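Long-range contacts in tetraacyldisaccharide 4'-kinase (Aquifex aeolicus, PDB 4EHX), which probably transfers the gamma-phosphate of ATP to the 4'-position of a tetraacyldisaccharide 1-phosphate, forming lipid IVA at the membrane interface: residues Gly42-Gly47 against Leu170-Lys175; Ile152-Lys157 against Val184-Glu189; Ser4-Phe9 against Leu164-Asn169. One frame throughout, in Å; residues are numbered along the deposited sequence.

Contact 1: residues Gly42-Gly47 against Leu170-Lys175; sequences GNLSVG and LREPLK
Arg171 NH2 is gripped by two oxygens of Asn43 and by a third partner beyond the two segments. The side-chain OD1 of Asn43 stands 2.8 Å from Arg171 NH2, at the edge of the guanidinium and near its plane, but the N-H points poorly at it (120°), so the bond is weak. The backbone O of Asn43 gives a second weak bond to the same NH2 at 3.4 Å. Asp139 OD1 adds a salt bridge to NH2, and it carries the opposite charge that the two amide oxygens lack. Amide and guanidinium planes are turned 59° apart. Asparagine suits this place because its two ends do different work: while OD1 faces the arginine, ND2 donates to Ser45 O at 2.8 Å, tying the side chain to the backbone two residues on. The arginine chain bends at chi3 (-74°), which brings NE towards Ser45 O, still 4.1 Å off; NE is buried with no partner in the model. Arg171 CG lies 4.0 Å from Val46 CG1. An alanine in place of Arg171 would probably leave Asp139 without its charged mate, deprive Asn43 OD1 of its partner and open a gap beside Val46.

The backbones are joined more firmly. Arg171 N donates to Leu44 O at 2.6 Å in a nearly straight bond, one half of a single beta bridge between Ser45 and Leu170; Val46 N and Asn169 O make the other. Beside the bridge, the apolar Leu44 side chain packs on two leucines: it crosses Leu174 at about a right angle, Leu44 CD1 3.9 Å from Leu174 CD2, and its CB lies 4.1 Å from Leu170 CD2. Ser45 OG turns instead to Asp159, and the Glu172 carboxylate to Gln142, Arg179 and Asn21.

A strand running straight into a phosphate-binding loop is the hallmark of P-loop kinases, and here Ser45 opens the predicted ATP site, Ser45-Thr52.

Contact 2: residues Ile152-Lys157 against Val184-Glu189; sequences ILLLKK and VLTYQE
Val184 bonds Leu153 and Leu155 through its backbone, joining the neighbouring parallel strands 150-156 and 182-186 in the sheet of the P-loop NTPase fold; the short strand axes cross at -32°.

The main-chain bonds alternate as parallel pairing requires. Val184 N donates to Leu153 O at 2.9 Å and Val184 O accepts from Leu155 N at 2.8 Å, straddling Leu154. Leu155 O then takes Thr186 N at 2.8 Å, and Thr186 OG1 adds a weak bond to the same oxygen.

Apolar packing covers the face bearing Leu154, Val184 and Thr186. Ile152 CG2 meets Val184 CG2 at 3.6 Å. Leu154 and Val184 run alongside each other in the same direction, with Leu154 CD1 3.8 Å from Val184 CB. Threonine serves two purposes here: with chi1 at 60° its OG1 is set towards Leu155 O for the weak bond, while Thr186 CG2 packs on Leu154 CG at 3.7 Å. Ile152, Leu154 and Val184 also pack against Phe54 of helix 51-61, which suits apolar residues on a buried face. On the other face Leu155 meets Leu185.

At the strand ends polar contacts take over. CB of Lys156 touches CD1 of Tyr187, and the extended chain beyond carries NZ to Gly48 O in the predicted ATP site. Beyond the last strand bond, one water bridges the two backbones, accepting from Lys157 N at 3.0 Å and donating to Thr186 O at 2.8 Å.

Contact 3: residues Ser4-Phe9 against Leu164-Asn169; sequences SSLLPF and LLPAGN
Phe9 carries the flat ring of this contact, yet it meets the puckered ring of Pro166 chiefly through its CB, and the two rings do not stack. The proline presents one side of its ring, the CG-CD bond, to the aliphatic root of the phenylalanine: CG and CD of Pro166 each lie 3.5 Å from Phe9 CB. Pro166 CD also approaches Phe9 C, at 3.7 Å. Pro166 CG comes to 3.9 Å from Leu6 O, so the ring rests against the helix backbone. Phe9 CG is anti to its own carbonyl carbon (chi1 -64°), which swings it away from the side where the proline sits; the aromatic ring is left exposed.

The neighbouring contacts are apolar as well, and no hydrogen bond crosses between the segments. Leu6 meets the loop with CB 4.0 Å from Ala167 CA and CD1 3.7 Å from Pro166 O. Leu7, whose CB points away, brings CD2 back to Ala167 CB at 3.9 Å. Alanine suits the place: its small methyl lets the loop backbone come close to both leucines.

The loop is itself tightly turned. The peptide bond before Pro166 is cis, and Gly168 N closes the turn onto Leu164 O at 2.9 Å. Ser10, one residue further along the helix, supplies polar attachment, with OG bonded to Leu164 O and Ala167 N.

Thus the start of helix 7-25 lies on the loop between helix 157-160 and strand 182-186. The exposed Phe9 and partly exposed Leu6 and Leu7 at this N-terminal end are consistent with a helix working at the membrane interface in this atypical P-loop kinase.

Along the chain the six segments alternate, running 4-9, 42-47, 152-157, 164-169, 170-175 and 184-189, so each contact closes a loop interlaced with the others. Contact 1 lies in the middle, its centre about 12 Å from that of contact 2 and about 13 Å from that of contact 3; the centres of contacts 2 and 3 are about 23 Å apart, their nearest atoms about 7 Å. Strands 38-43 and 150-156, neighbours in the sheet, join contacts 1 and 2, through Gly42 bonded to Ile152 and Leu154. The loop between helix 157-160 and strand 182-186 supplies one segment each, 170-175 and 164-169, to contacts 1 and 3. A continuous path therefore runs from the sheet past the predicted ATP site to the N-terminal helix.

Contact 1: residues Gly42-Gly47 against Leu170-Lys175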
loop_
_atom_site.group_PDB
_atom_site.type_symbol
_atom_site.label_atom_id
_atom_site.label_comp_id
_atom_site.label_asym_id
_atom_site.label_seq_id
_atom_site.Cartn_x
_atom_site.Cartn_y
_atom_site.Cartn_z
ATOM N N GLY A 42 -4.413 4.109 -5.785
ATOM C CA GLY A 42 -5.546 3.437 -5.202
ATOM C C GLY A 42 -5.933 2.167 -5.930
ATOM O O GLY A 42 -5.321 1.773 -6.930
ATOM N N ASN A 43 -6.959 1.517 -5.417
ATOM C CA ASN A 43 -7.502 0.356 -6.101
ATOM C C ASN A 43 -8.992 0.197 -5.805
ATOM O O ASN A 43 -9.594 1.014 -5.087
ATOM C CB ASN A 43 -6.704 -0.902 -5.782
ATOM C CG ASN A 43 -7.118 -1.527 -4.488
ATOM O OD1 ASN A 43 -7.359 -0.828 -3.506
ATOM N ND2 ASN A 43 -7.229 -2.851 -4.476
ATOM N N LEU A 44 -9.592 -0.830 -6.383
ATOM C CA LEU A 44 -11.037 -0.988 -6.302
ATOM C C LEU A 44 -11.441 -1.996 -5.242
ATOM O O LEU A 44 -12.591 -2.033 -4.834
ATOM C CB LEU A 44 -11.603 -1.431 -7.660
ATOM C CG LEU A 44 -11.604 -0.399 -8.780
ATOM C CD1 LEU A 44 -12.326 -0.955 -9.991
ATOM C CD2 LEU A 44 -12.280 0.869 -8.305
ATOM N N SER A 45 -10.502 -2.827 -4.798
ATOM C CA SER A 45 -10.872 -3.956 -3.954
ATOM C C SER A 45 -10.147 -3.999 -2.619
ATOM O O SER A 45 -9.064 -3.431 -2.455
ATOM C CB SER A 45 -10.596 -5.268 -4.691
ATOM O OG SER A 45 -9.246 -5.316 -5.117
ATOM N N VAL A 46 -10.763 -4.680 -1.662
ATOM C CA VAL A 46 -10.058 -5.086 -0.460
ATOM C C VAL A 46 -9.206 -6.307 -0.816
ATOM O O VAL A 46 -9.502 -7.011 -1.781
ATOM C CB VAL A 46 -11.041 -5.421 0.667
ATOM C CG1 VAL A 46 -11.935 -4.226 0.931
ATOM C CG2 VAL A 46 -11.876 -6.644 0.309
ATOM N N GLY A 47 -8.141 -6.548 -0.055
ATOM C CA GLY A 47 -7.254 -7.668 -0.325
ATOM C C GLY A 47 -5.921 -7.210 -0.889
ATOM O O GLY A 47 -5.736 -6.020 -1.143
ATOM N N LEU A 170 -15.041 -5.982 -4.127
ATOM C CA LEU A 170 -14.994 -4.650 -4.725
ATOM C C LEU A 170 -15.561 -3.577 -3.790
ATOM O O LEU A 170 -16.653 -3.731 -3.222
ATOM C CB LEU A 170 -15.716 -4.630 -6.078
ATOM C CG LEU A 170 -15.082 -5.470 -7.190
ATOM C CD1 LEU A 170 -15.905 -5.361 -8.470
ATOM C CD2 LEU A 170 -13.639 -5.033 -7.425
ATOM N N ARG A 171 -14.820 -2.486 -3.628
ATOM C CA ARG A 171 -15.305 -1.350 -2.848
ATOM C C ARG A 171 -16.232 -0.477 -3.691
ATOM O O ARG A 171 -17.054 0.258 -3.147
ATOM C CB ARG A 171 -14.131 -0.513 -2.306
ATOM C CG ARG A 171 -13.413 -1.179 -1.134
ATOM C CD ARG A 171 -12.372 -0.260 -0.495
ATOM N NE ARG A 171 -11.183 -0.117 -1.327
ATOM C CZ ARG A 171 -10.086 0.531 -0.954
ATOM N NH1 ARG A 171 -10.017 1.098 0.246
ATOM N NH2 ARG A 171 -9.053 0.613 -1.780
ATOM N N GLU A 172 -16.054 -0.541 -5.012
ATOM C CA GLU A 172 -16.864 0.212 -5.979
ATOM C C GLU A 172 -17.040 -0.625 -7.229
ATOM O O GLU A 172 -16.178 -1.454 -7.545
ATOM C CB GLU A 172 -16.149 1.483 -6.442
ATOM C CG GLU A 172 -15.643 2.383 -5.386
ATOM C CD GLU A 172 -15.149 3.681 -5.983
ATOM O OE1 GLU A 172 -13.915 3.884 -6.044
ATOM O OE2 GLU A 172 -16.005 4.489 -6.410
ATOM N N PRO A 173 -18.125 -0.372 -7.979
ATOM C CA PRO A 173 -18.401 -1.072 -9.238
ATOM C C PRO A 173 -17.288 -0.824 -10.231
ATOM O O PRO A 173 -16.664 0.236 -10.203
ATOM C CB PRO A 173 -19.676 -0.395 -9.741
ATOM C CG PRO A 173 -20.331 0.145 -8.518
ATOM C CD PRO A 173 -19.226 0.535 -7.593
ATOM N N LEU A 174 -17.051 -1.798 -11.105
ATOM C CA LEU A 174 -15.997 -1.694 -12.111
ATOM C C LEU A 174 -16.157 -0.501 -13.065
ATOM O O LEU A 174 -15.176 -0.042 -13.641
ATOM C CB LEU A 174 -15.894 -3.003 -12.902
ATOM C CG LEU A 174 -15.442 -4.261 -12.152
ATOM C CD1 LEU A 174 -15.574 -5.500 -13.047
ATOM C CD2 LEU A 174 -14.009 -4.117 -11.633
ATOM N N LYS A 175 -17.378 0.004 -13.251
ATOM C CA LYS A 175 -17.561 1.168 -14.126
ATOM C C LYS A 175 -16.719 2.367 -13.665
ATOM O O LYS A 175 -16.383 3.245 -14.462
ATOM C CB LYS A 175 -19.043 1.579 -14.226
ATOM C CG LYS A 175 -19.595 2.261 -12.976
ATOM C CD LYS A 175 -21.080 2.670 -13.134
ATOM C CE LYS A 175 -21.541 3.457 -11.905
ATOM N NZ LYS A 175 -22.927 4.009 -12.042
#

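Contact 2: residues Ile152-Lys157 against Val184-Glu189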
loop_
_atom_site.group_PDB
_atom_site.type_symbol
_atom_site.label_atom_id
_atom_site.label_comp_id
_atom_site.label_asym_id
_atom_site.label_seq_id
_atom_site.Cartn_x
_atom_site.Cartn_y
_atom_site.Cartn_z
ATOM N N ILE A 152 -4.125 7.433 -10.202
ATOM C CA ILE A 152 -3.581 6.142 -10.608
ATOM C C ILE A 152 -4.361 5.014 -9.956
ATOM O O ILE A 152 -4.486 4.956 -8.731
ATOM C CB ILE A 152 -2.106 6.009 -10.236
ATOM C CG1 ILE A 152 -1.299 7.153 -10.866
ATOM C CG2 ILE A 152 -1.575 4.636 -10.712
ATOM C CD1 ILE A 152 0.223 7.142 -10.480
ATOM N N LEU A 153 -4.900 4.124 -10.780
ATOM C CA LEU A 153 -5.694 3.015 -10.275
ATOM C C LEU A 153 -4.989 1.710 -10.556
ATOM O O LEU A 153 -4.636 1.418 -11.704
ATOM C CB LEU A 153 -7.061 2.981 -10.963
ATOM C CG LEU A 153 -7.962 1.812 -10.533
ATOM C CD1 LEU A 153 -8.400 1.969 -9.085
ATOM C CD2 LEU A 153 -9.199 1.677 -11.475
ATOM N N LEU A 154 -4.804 0.916 -9.512
ATOM C CA LEU A 154 -4.218 -0.419 -9.665
ATOM C C LEU A 154 -5.337 -1.418 -9.823
ATOM O O LEU A 154 -6.332 -1.364 -9.086
ATOM C CB LEU A 154 -3.385 -0.792 -8.435
ATOM C CG LEU A 154 -1.931 -0.298 -8.425
ATOM C CD1 LEU A 154 -1.840 1.210 -8.609
ATOM C CD2 LEU A 154 -1.268 -0.717 -7.105
ATOM N N LEU A 155 -5.161 -2.333 -10.770
ATOM C CA LEU A 155 -6.135 -3.380 -11.054
ATOM C C LEU A 155 -5.432 -4.715 -11.154
ATOM O O LEU A 155 -4.454 -4.837 -11.889
ATOM C CB LEU A 155 -6.794 -3.131 -12.409
ATOM C CG LEU A 155 -8.063 -2.309 -12.608
ATOM C CD1 LEU A 155 -8.448 -2.467 -14.069
ATOM C CD2 LEU A 155 -9.209 -2.756 -11.694
ATOM N N LYS A 156 -5.933 -5.727 -10.455
ATOM C CA LYS A 156 -5.457 -7.091 -10.706
ATOM C C LYS A 156 -6.493 -7.908 -11.466
ATOM O O LYS A 156 -7.687 -7.594 -11.456
ATOM C CB LYS A 156 -5.059 -7.792 -9.409
ATOM C CG LYS A 156 -6.186 -7.952 -8.437
ATOM C CD LYS A 156 -5.687 -8.456 -7.107
ATOM C CE LYS A 156 -6.799 -8.422 -6.082
ATOM N NZ LYS A 156 -6.306 -8.836 -4.743
ATOM N N LYS A 157 -6.041 -8.961 -12.135
ATOM C CA LYS A 157 -6.952 -9.749 -12.964
ATOM C C LYS A 157 -8.185 -10.173 -12.161
ATOM O O LYS A 157 -9.307 -10.113 -12.657
ATOM C CB LYS A 157 -6.239 -10.972 -13.559
ATOM C CG LYS A 157 -7.107 -11.781 -14.530
ATOM C CD LYS A 157 -6.350 -13.011 -15.037
ATOM C CE LYS A 157 -7.172 -13.821 -16.026
ATOM N NZ LYS A 157 -6.438 -15.050 -16.451
ATOM N N VAL A 184 -2.621 0.722 -13.625
ATOM C CA VAL A 184 -1.475 -0.138 -13.375
ATOM C C VAL A 184 -2.023 -1.537 -13.187
ATOM O O VAL A 184 -2.810 -1.779 -12.265
ATOM C CB VAL A 184 -0.691 0.289 -12.107
ATOM C CG1 VAL A 184 0.471 -0.693 -11.834
ATOM C CG2 VAL A 184 -0.134 1.711 -12.277
ATOM N N LEU A 185 -1.635 -2.440 -14.085
ATOM C CA LEU A 185 -2.151 -3.802 -14.087
ATOM C C LEU A 185 -1.196 -4.673 -13.292
ATOM O O LEU A 185 -0.104 -4.991 -13.755
ATOM C CB LEU A 185 -2.289 -4.324 -15.514
ATOM C CG LEU A 185 -3.082 -3.471 -16.517
ATOM C CD1 LEU A 185 -3.274 -4.231 -17.832
ATOM C CD2 LEU A 185 -4.434 -3.020 -15.968
ATOM N N THR A 186 -1.621 -5.056 -12.095
ATOM C CA THR A 186 -0.730 -5.671 -11.111
ATOM C C THR A 186 -0.735 -7.208 -11.084
ATOM O O THR A 186 -1.562 -7.872 -11.728
ATOM C CB THR A 186 -1.100 -5.176 -9.705
ATOM O OG1 THR A 186 -2.458 -5.552 -9.436
ATOM C CG2 THR A 186 -0.977 -3.635 -9.617
ATOM N N TYR A 187 0.197 -7.753 -10.305
ATOM C CA TYR A 187 0.392 -9.197 -10.148
ATOM C C TYR A 187 0.662 -9.911 -11.467
ATOM O O TYR A 187 0.290 -11.073 -11.643
ATOM C CB TYR A 187 -0.775 -9.830 -9.376
ATOM C CG TYR A 187 -0.833 -9.377 -7.935
ATOM C CD1 TYR A 187 -1.518 -8.216 -7.574
ATOM C CD2 TYR A 187 -0.176 -10.089 -6.934
ATOM C CE1 TYR A 187 -1.562 -7.787 -6.254
ATOM C CE2 TYR A 187 -0.215 -9.666 -5.610
ATOM C CZ TYR A 187 -0.911 -8.516 -5.279
ATOM O OH TYR A 187 -0.961 -8.089 -3.971
ATOM N N GLN A 188 1.336 -9.222 -12.385
ATOM C CA GLN A 188 1.651 -9.807 -13.689
ATOM C C GLN A 188 2.565 -11.016 -13.535
ATOM O O GLN A 188 2.583 -11.904 -14.396
ATOM C CB GLN A 188 2.322 -8.779 -14.606
ATOM C CG GLN A 188 1.419 -7.617 -15.009
ATOM C CD GLN A 188 0.334 -8.017 -15.995
ATOM O OE1 GLN A 188 0.458 -9.017 -16.710
ATOM N NE2 GLN A 188 -0.735 -7.228 -16.044
ATOM N N GLU A 189 3.323 -11.040 -12.441
ATOM C CA GLU A 189 4.295 -12.110 -12.212
ATOM C C GLU A 189 3.630 -13.446 -11.880
ATOM O O GLU A 189 4.278 -14.488 -11.910
ATOM C CB GLU A 189 5.314 -11.718 -11.126
ATOM C CG GLU A 189 4.785 -11.714 -9.697
ATOM C CD GLU A 189 4.004 -10.452 -9.352
ATOM O OE1 GLU A 189 4.050 -9.483 -10.138
ATOM O OE2 GLU A 189 3.342 -10.424 -8.293
HETATM O O HOH W 1 -3.267 -10.120 -11.885
#

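Contact 3: residues Ser4-Phe9 against Leu164-Asn169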
loop_
_atom_site.group_PDB
_atom_site.type_symbol
_atom_site.label_atom_id
_atom_site.label_comp_id
_atom_site.label_asym_id
_atom_site.label_seq_id
_atom_site.Cartn_x
_atom_site.Cartn_y
_atom_site.Cartn_z
ATOM N N SER A 4 -24.042 -16.398 -1.193
ATOM C CA SER A 4 -25.192 -15.846 -1.891
ATOM C C SER A 4 -26.118 -15.144 -0.898
ATOM O O SER A 4 -26.892 -14.254 -1.271
ATOM C CB SER A 4 -25.946 -16.935 -2.662
ATOM O OG SER A 4 -26.706 -17.758 -1.795
ATOM N N SER A 5 -26.033 -15.527 0.374
ATOM C CA SER A 5 -26.852 -14.855 1.387
ATOM C C SER A 5 -26.370 -13.416 1.605
ATOM O O SER A 5 -27.038 -12.627 2.270
ATOM C CB SER A 5 -26.893 -15.637 2.710
ATOM O OG SER A 5 -25.679 -15.525 3.435
ATOM N N LEU A 6 -25.221 -13.081 1.020
ATOM C CA LEU A 6 -24.662 -11.733 1.128
ATOM C C LEU A 6 -25.060 -10.792 -0.013
ATOM O O LEU A 6 -24.900 -9.580 0.093
ATOM C CB LEU A 6 -23.144 -11.796 1.227
ATOM C CG LEU A 6 -22.628 -12.409 2.526
ATOM C CD1 LEU A 6 -21.115 -12.426 2.525
ATOM C CD2 LEU A 6 -23.173 -11.635 3.724
ATOM N N LEU A 7 -25.567 -11.350 -1.103
ATOM C CA LEU A 7 -25.899 -10.552 -2.279
ATOM C C LEU A 7 -26.890 -9.397 -2.028
ATOM O O LEU A 7 -26.774 -8.345 -2.664
ATOM C CB LEU A 7 -26.434 -11.453 -3.390
ATOM C CG LEU A 7 -25.383 -12.221 -4.182
ATOM C CD1 LEU A 7 -26.033 -13.371 -4.933
ATOM C CD2 LEU A 7 -24.637 -11.292 -5.126
ATOM N N PRO A 8 -27.878 -9.594 -1.131
ATOM C CA PRO A 8 -28.805 -8.492 -0.842
ATOM C C PRO A 8 -28.073 -7.266 -0.324
ATOM O O PRO A 8 -28.433 -6.135 -0.664
ATOM C CB PRO A 8 -29.700 -9.074 0.258
ATOM C CG PRO A 8 -29.716 -10.541 -0.037
ATOM C CD PRO A 8 -28.310 -10.846 -0.486
ATOM N N PHE A 9 -27.050 -7.491 0.494
ATOM C CA PHE A 9 -26.251 -6.398 1.013
ATOM C C PHE A 9 -25.454 -5.742 -0.109
ATOM O O PHE A 9 -25.304 -4.531 -0.126
ATOM C CB PHE A 9 -25.334 -6.891 2.136
ATOM C CG PHE A 9 -26.084 -7.383 3.341
ATOM C CD1 PHE A 9 -26.679 -6.482 4.215
ATOM C CD2 PHE A 9 -26.215 -8.740 3.588
ATOM C CE1 PHE A 9 -27.384 -6.926 5.321
ATOM C CE2 PHE A 9 -26.920 -9.193 4.694
ATOM C CZ PHE A 9 -27.504 -8.285 5.561
ATOM N N LEU A 164 -19.178 -6.531 -5.877
ATOM C CA LEU A 164 -19.235 -5.589 -4.768
ATOM C C LEU A 164 -19.311 -6.294 -3.416
ATOM O O LEU A 164 -19.977 -7.316 -3.276
ATOM C CB LEU A 164 -20.448 -4.659 -4.917
ATOM C CG LEU A 164 -20.222 -3.488 -5.873
ATOM C CD1 LEU A 164 -21.536 -2.843 -6.275
ATOM C CD2 LEU A 164 -19.300 -2.478 -5.232
ATOM N N LEU A 165 -18.614 -5.730 -2.429
ATOM C CA LEU A 165 -18.821 -6.052 -1.020
ATOM C C LEU A 165 -20.300 -6.027 -0.669
ATOM O O LEU A 165 -21.044 -5.191 -1.191
ATOM C CB LEU A 165 -18.136 -4.989 -0.151
ATOM C CG LEU A 165 -16.610 -4.948 -0.152
ATOM C CD1 LEU A 165 -16.123 -3.604 0.372
ATOM C CD2 LEU A 165 -16.064 -6.092 0.683
ATOM N N PRO A 166 -20.729 -6.906 0.251
ATOM C CA PRO A 166 -19.886 -7.913 0.908
ATOM C C PRO A 166 -19.825 -9.247 0.164
ATOM O O PRO A 166 -19.042 -10.112 0.556
ATOM C CB PRO A 166 -20.573 -8.102 2.262
ATOM C CG PRO A 166 -22.001 -7.842 1.982
ATOM C CD PRO A 166 -22.048 -6.786 0.903
ATOM N N ALA A 167 -20.626 -9.427 -0.882
ATOM C CA ALA A 167 -20.578 -10.689 -1.634
ATOM C C ALA A 167 -19.192 -10.913 -2.255
ATOM O O ALA A 167 -18.683 -12.033 -2.284
ATOM C CB ALA A 167 -21.658 -10.734 -2.702
ATOM N N GLY A 168 -18.584 -9.844 -2.754
ATOM C CA GLY A 168 -17.230 -9.927 -3.285
ATOM C C GLY A 168 -16.317 -8.937 -2.599
ATOM O O GLY A 168 -16.633 -8.458 -1.510
ATOM N N ASN A 169 -15.199 -8.607 -3.243
ATOM C CA ASN A 169 -14.200 -7.729 -2.642
ATOM C C ASN A 169 -14.172 -6.306 -3.176
ATOM O O ASN A 169 -13.358 -5.499 -2.733
ATOM C CB ASN A 169 -12.800 -8.336 -2.792
ATOM C CG ASN A 169 -12.706 -9.715 -2.198
ATOM O OD1 ASN A 169 -12.744 -9.877 -0.979
ATOM N ND2 ASN A 169 -12.594 -10.723 -3.055
#